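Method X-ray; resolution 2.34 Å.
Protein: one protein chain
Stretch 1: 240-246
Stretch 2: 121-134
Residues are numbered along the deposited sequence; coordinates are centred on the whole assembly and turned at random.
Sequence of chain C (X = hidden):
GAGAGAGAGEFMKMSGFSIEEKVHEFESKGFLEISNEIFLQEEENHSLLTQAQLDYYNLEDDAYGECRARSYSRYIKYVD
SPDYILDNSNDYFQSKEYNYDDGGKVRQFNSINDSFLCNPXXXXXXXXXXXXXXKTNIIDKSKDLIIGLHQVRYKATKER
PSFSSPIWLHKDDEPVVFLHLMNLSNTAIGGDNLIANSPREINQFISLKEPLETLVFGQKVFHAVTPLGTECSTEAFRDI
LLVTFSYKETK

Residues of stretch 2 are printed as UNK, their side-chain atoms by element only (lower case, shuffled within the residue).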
# COMPACT_ATOMS: atom_id res chain seq x y z
N ILE C 240 16.18 -6.72 -9.25
CA ILE C 240 16.23 -8.14 -8.94
C ILE C 240 17.66 -8.64 -9.08
O ILE C 240 18.45 -8.11 -9.86
CB ILE C 240 15.25 -8.90 -9.89
CG1 ILE C 240 13.81 -8.80 -9.37
CG2 ILE C 240 15.70 -10.32 -10.20
CD1 ILE C 240 13.63 -9.28 -7.97
N LEU C 241 17.98 -9.69 -8.32
CA LEU C 241 19.21 -10.44 -8.49
C LEU C 241 18.86 -11.92 -8.61
O LEU C 241 18.22 -12.48 -7.71
CB LEU C 241 20.18 -10.22 -7.32
CG LEU C 241 21.47 -11.03 -7.43
CD1 LEU C 241 22.35 -10.52 -8.56
CD2 LEU C 241 22.23 -11.04 -6.11
N LEU C 242 19.28 -12.54 -9.71
CA LEU C 242 19.10 -13.97 -9.90
C LEU C 242 20.45 -14.67 -9.75
O LEU C 242 21.45 -14.24 -10.32
CB LEU C 242 18.52 -14.28 -11.28
CG LEU C 242 17.10 -13.83 -11.63
CD1 LEU C 242 16.87 -13.93 -13.13
CD2 LEU C 242 16.08 -14.68 -10.88
N VAL C 243 20.46 -15.76 -8.98
CA VAL C 243 21.63 -16.62 -8.84
C VAL C 243 21.21 -18.01 -9.28
O VAL C 243 20.43 -18.68 -8.59
CB VAL C 243 22.19 -16.62 -7.41
CG1 VAL C 243 23.48 -17.42 -7.35
CG2 VAL C 243 22.43 -15.20 -6.93
N THR C 244 21.72 -18.45 -10.43
CA THR C 244 21.33 -19.71 -11.05
C THR C 244 22.47 -20.71 -11.02
O THR C 244 23.65 -20.35 -11.06
CB THR C 244 20.88 -19.48 -12.49
OG1 THR C 244 22.03 -19.22 -13.31
CG2 THR C 244 19.92 -18.30 -12.58
N PHE C 245 22.10 -21.99 -10.93
CA PHE C 245 23.05 -23.10 -10.93
C PHE C 245 22.72 -24.05 -12.07
O PHE C 245 21.64 -24.64 -12.10
CB PHE C 245 23.04 -23.82 -9.58
CG PHE C 245 23.41 -22.93 -8.42
CD1 PHE C 245 22.52 -22.00 -7.92
CD2 PHE C 245 24.67 -23.02 -7.85
CE1 PHE C 245 22.87 -21.17 -6.87
CE2 PHE C 245 25.03 -22.19 -6.80
CZ PHE C 245 24.12 -21.27 -6.31
N SER C 246 23.66 -24.18 -13.01
CA SER C 246 23.50 -25.09 -14.15
C SER C 246 24.86 -25.70 -14.50
O SER C 246 25.90 -25.30 -13.99
CB SER C 246 22.88 -24.38 -15.36
OG SER C 246 23.71 -23.32 -15.81
N UNK C 121 28.10 -8.21 0.96
CA UNK C 121 26.74 -8.72 1.07
C UNK C 121 26.38 -9.60 -0.13
O UNK C 121 25.78 -10.66 0.03
c UNK C 121 24.27 -7.91 1.17
c UNK C 121 25.75 -7.57 1.22
c UNK C 121 23.44 -6.63 1.10
c UNK C 121 23.86 -8.74 2.37
N UNK C 122 26.75 -9.15 -1.33
CA UNK C 122 26.52 -9.96 -2.53
C UNK C 122 27.29 -11.27 -2.47
O UNK C 122 26.76 -12.33 -2.82
c UNK C 122 24.51 -8.21 -3.71
c UNK C 122 26.88 -9.15 -3.79
c UNK C 122 26.76 -10.02 -5.04
c UNK C 122 25.99 -7.91 -3.91
N UNK C 123 28.55 -11.22 -2.02
CA UNK C 123 29.34 -12.45 -1.90
C UNK C 123 28.70 -13.41 -0.91
O UNK C 123 28.72 -14.63 -1.12
o UNK C 123 33.18 -10.98 -0.75
c UNK C 123 33.03 -11.14 -1.96
c UNK C 123 31.68 -11.55 -2.53
c UNK C 123 30.77 -12.12 -1.46
n UNK C 123 34.02 -10.98 -2.84
N UNK C 124 28.14 -12.89 0.18
CA UNK C 124 27.49 -13.75 1.16
C UNK C 124 26.22 -14.37 0.61
O UNK C 124 25.91 -15.53 0.90
c UNK C 124 27.18 -12.95 2.43
n UNK C 124 25.75 -13.27 4.34
c UNK C 124 26.65 -13.82 3.54
o UNK C 124 27.03 -14.99 3.67
N UNK C 125 25.46 -13.62 -0.19
CA UNK C 125 24.25 -14.17 -0.81
C UNK C 125 24.63 -15.31 -1.75
O UNK C 125 24.03 -16.39 -1.73
c UNK C 125 22.90 -12.06 -0.54
c UNK C 125 22.33 -13.68 -2.36
c UNK C 125 23.46 -13.07 -1.54
c UNK C 125 22.45 -10.76 -1.19
N UNK C 126 25.65 -15.08 -2.58
CA UNK C 126 26.09 -16.10 -3.53
C UNK C 126 26.60 -17.34 -2.80
O UNK C 126 26.31 -18.48 -3.19
c UNK C 126 26.55 -14.47 -5.38
c UNK C 126 27.82 -16.62 -5.29
c UNK C 126 27.16 -15.52 -4.47
N UNK C 127 27.35 -17.14 -1.72
CA UNK C 127 27.86 -18.28 -0.96
C UNK C 127 26.73 -19.02 -0.25
O UNK C 127 26.76 -20.25 -0.15
c UNK C 127 30.59 -18.54 -1.77
n UNK C 127 31.93 -17.83 -5.12
c UNK C 127 28.94 -17.83 0.02
c UNK C 127 30.28 -17.54 -0.65
c UNK C 127 31.37 -18.49 -4.11
n UNK C 127 31.20 -17.90 -2.94
n UNK C 127 30.99 -19.75 -4.29
N UNK C 128 25.74 -18.29 0.27
CA UNK C 128 24.58 -18.96 0.84
C UNK C 128 23.85 -19.77 -0.22
O UNK C 128 23.47 -20.93 0.00
c UNK C 128 21.22 -18.55 1.04
c UNK C 128 19.92 -19.77 2.63
c UNK C 128 21.01 -19.81 3.49
c UNK C 128 20.02 -19.14 1.41
c UNK C 128 22.32 -18.58 1.89
c UNK C 128 22.20 -19.22 3.11
c UNK C 128 23.62 -17.96 1.49
N UNK C 129 23.62 -19.16 -1.39
CA UNK C 129 22.90 -19.85 -2.46
C UNK C 129 23.65 -21.09 -2.90
O UNK C 129 23.06 -22.15 -3.13
c UNK C 129 22.67 -18.92 -3.64
o UNK C 129 21.22 -17.71 -2.20
o UNK C 129 21.68 -16.81 -4.15
c UNK C 129 21.80 -17.73 -3.30
N UNK C 130 24.98 -20.98 -3.02
CA UNK C 130 25.79 -22.11 -3.44
C UNK C 130 25.72 -23.24 -2.42
O UNK C 130 25.59 -24.42 -2.79
c UNK C 130 28.07 -22.81 -4.18
o UNK C 130 27.27 -20.60 -4.61
c UNK C 130 27.24 -21.67 -3.65
N UNK C 131 25.80 -22.91 -1.13
CA UNK C 131 25.76 -23.94 -0.10
C UNK C 131 24.39 -24.61 -0.05
O UNK C 131 24.29 -25.81 0.23
c UNK C 131 26.28 -23.55 3.76
o UNK C 131 25.58 -23.75 4.78
c UNK C 131 26.10 -23.32 1.26
c UNK C 131 25.89 -24.22 2.46
o UNK C 131 27.29 -22.81 3.77
N UNK C 132 23.33 -23.86 -0.35
CA UNK C 132 21.99 -24.45 -0.44
C UNK C 132 21.87 -25.33 -1.67
O UNK C 132 21.33 -26.44 -1.59
c UNK C 132 16.85 -24.64 -0.49
c UNK C 132 18.66 -23.51 0.58
c UNK C 132 17.34 -23.92 0.58
c UNK C 132 20.94 -23.33 -0.44
c UNK C 132 19.50 -23.81 -0.47
c UNK C 132 18.98 -24.52 -1.54
c UNK C 132 17.67 -24.95 -1.55
N UNK C 133 22.36 -24.86 -2.81
CA UNK C 133 22.24 -25.64 -4.04
C UNK C 133 22.97 -26.97 -3.92
O UNK C 133 22.45 -28.02 -4.33
c UNK C 133 22.77 -24.84 -5.23
N UNK C 134 24.19 -26.95 -3.37
CA UNK C 134 24.98 -28.16 -3.21
C UNK C 134 24.37 -29.17 -2.24
O UNK C 134 24.66 -30.36 -2.35
c UNK C 134 28.39 -26.54 -3.58
c UNK C 134 27.56 -26.84 -6.19
c UNK C 134 28.73 -26.17 -5.92
c UNK C 134 26.81 -27.36 -5.17
c UNK C 134 27.22 -27.22 -3.85
c UNK C 134 26.39 -27.80 -2.76
c UNK C 134 29.15 -26.02 -4.61

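Position 121 has four side-chain carbons forked at the second, the pattern of leucine. Leu121 is buried yet stays out of reach of the strand, so its apolar branches serve other packing. Position 122 also has four carbons, but the fork is at the first and one arm is two carbons long: isoleucine. Its CA-to-CB bond points sideways, and the long arm of Ile122 brings CD1 within 4.4 Å of Leu241 CD2, a loose apolar contact.

At position 123 three carbons end in one oxygen and one nitrogen, and at 124 two carbons do the same. The pattern is that of an amide, so these are Gln123 and Asn124, polar residues well suited to an exposed face of the helix and out of reach of the strand.

Position 125 repeats the four-carbon, first-fork pattern of 122. Ile125 points toward the strand but approaches no closer than 4.6 Å, filling buried space nearby. Position 126 has one carbon carrying two more, which is valine; its CA-to-CB bond points sideways, and Val126 CG2 lies 4.5 Å from Val243 CG2. The compact side chain fits where the backbones draw close, the CA atoms of Val126 and Val243 being 7.0 Å apart.

Position 127 runs through three carbons and a nitrogen to a carbon bearing two more nitrogens, a guanidinium. Arg127 starts away from the strand, and although its end comes nearer, it makes no contact; its charge suits a partly exposed position clear of the apolar contact. Position 128, one carbon and a six-carbon ring with no hydroxyl, is Phe128, also out of reach, its apolar ring suiting a site that is only partly exposed.

Position 129 has two carbons, the second carrying two oxygens: aspartate. Asp129 points toward the strand, its OD2 lying 3.3 Å from Val243 CG2. A carboxylate against a methyl gains little by itself, but OD2 is hydrogen-bonded elsewhere in the structure.

At position 130 a single carbon carries one oxygen and one carbon, as in threonine. Thr130 OG1 donates to Val126 O at 2.7 Å, satisfying the hydroxyl within its own helix, while OG1 also sits 3.5 Å from Phe245 CE2.

Position 131, three carbons ending in two oxygens, is Glu131, exposed and directed away, as suits a charged group. Position 132 has one carbon and a six-carbon ring; Phe132 suits its buried site, but its side chain stays 7.0 Å from the strand.

Position 133 has one side-chain carbon, so it is alanine. The CB of Ala133 lies 3.7 Å from Phe245 CD2 and over the ring face, a CH-pi contact only 7° off the normal. Its short side chain lets the ring lie close to the helix. Position 134, again one carbon and a six-carbon ring, is Phe134, whose end turns nearer without reaching contact; its apolar ring is partly covered.

The contact is one of packing, with no hydrogen bond between the stretches. Alternation along the strand directs Leu241, Val243 and Phe245 to the helix, and Phe245 contributes most: its CZ lies 3.4 Å from both Asp129 C and Thr130 N, against the helix backbone.

Stretch 2, residues 121-134: LIQNIVRFDTEFAF
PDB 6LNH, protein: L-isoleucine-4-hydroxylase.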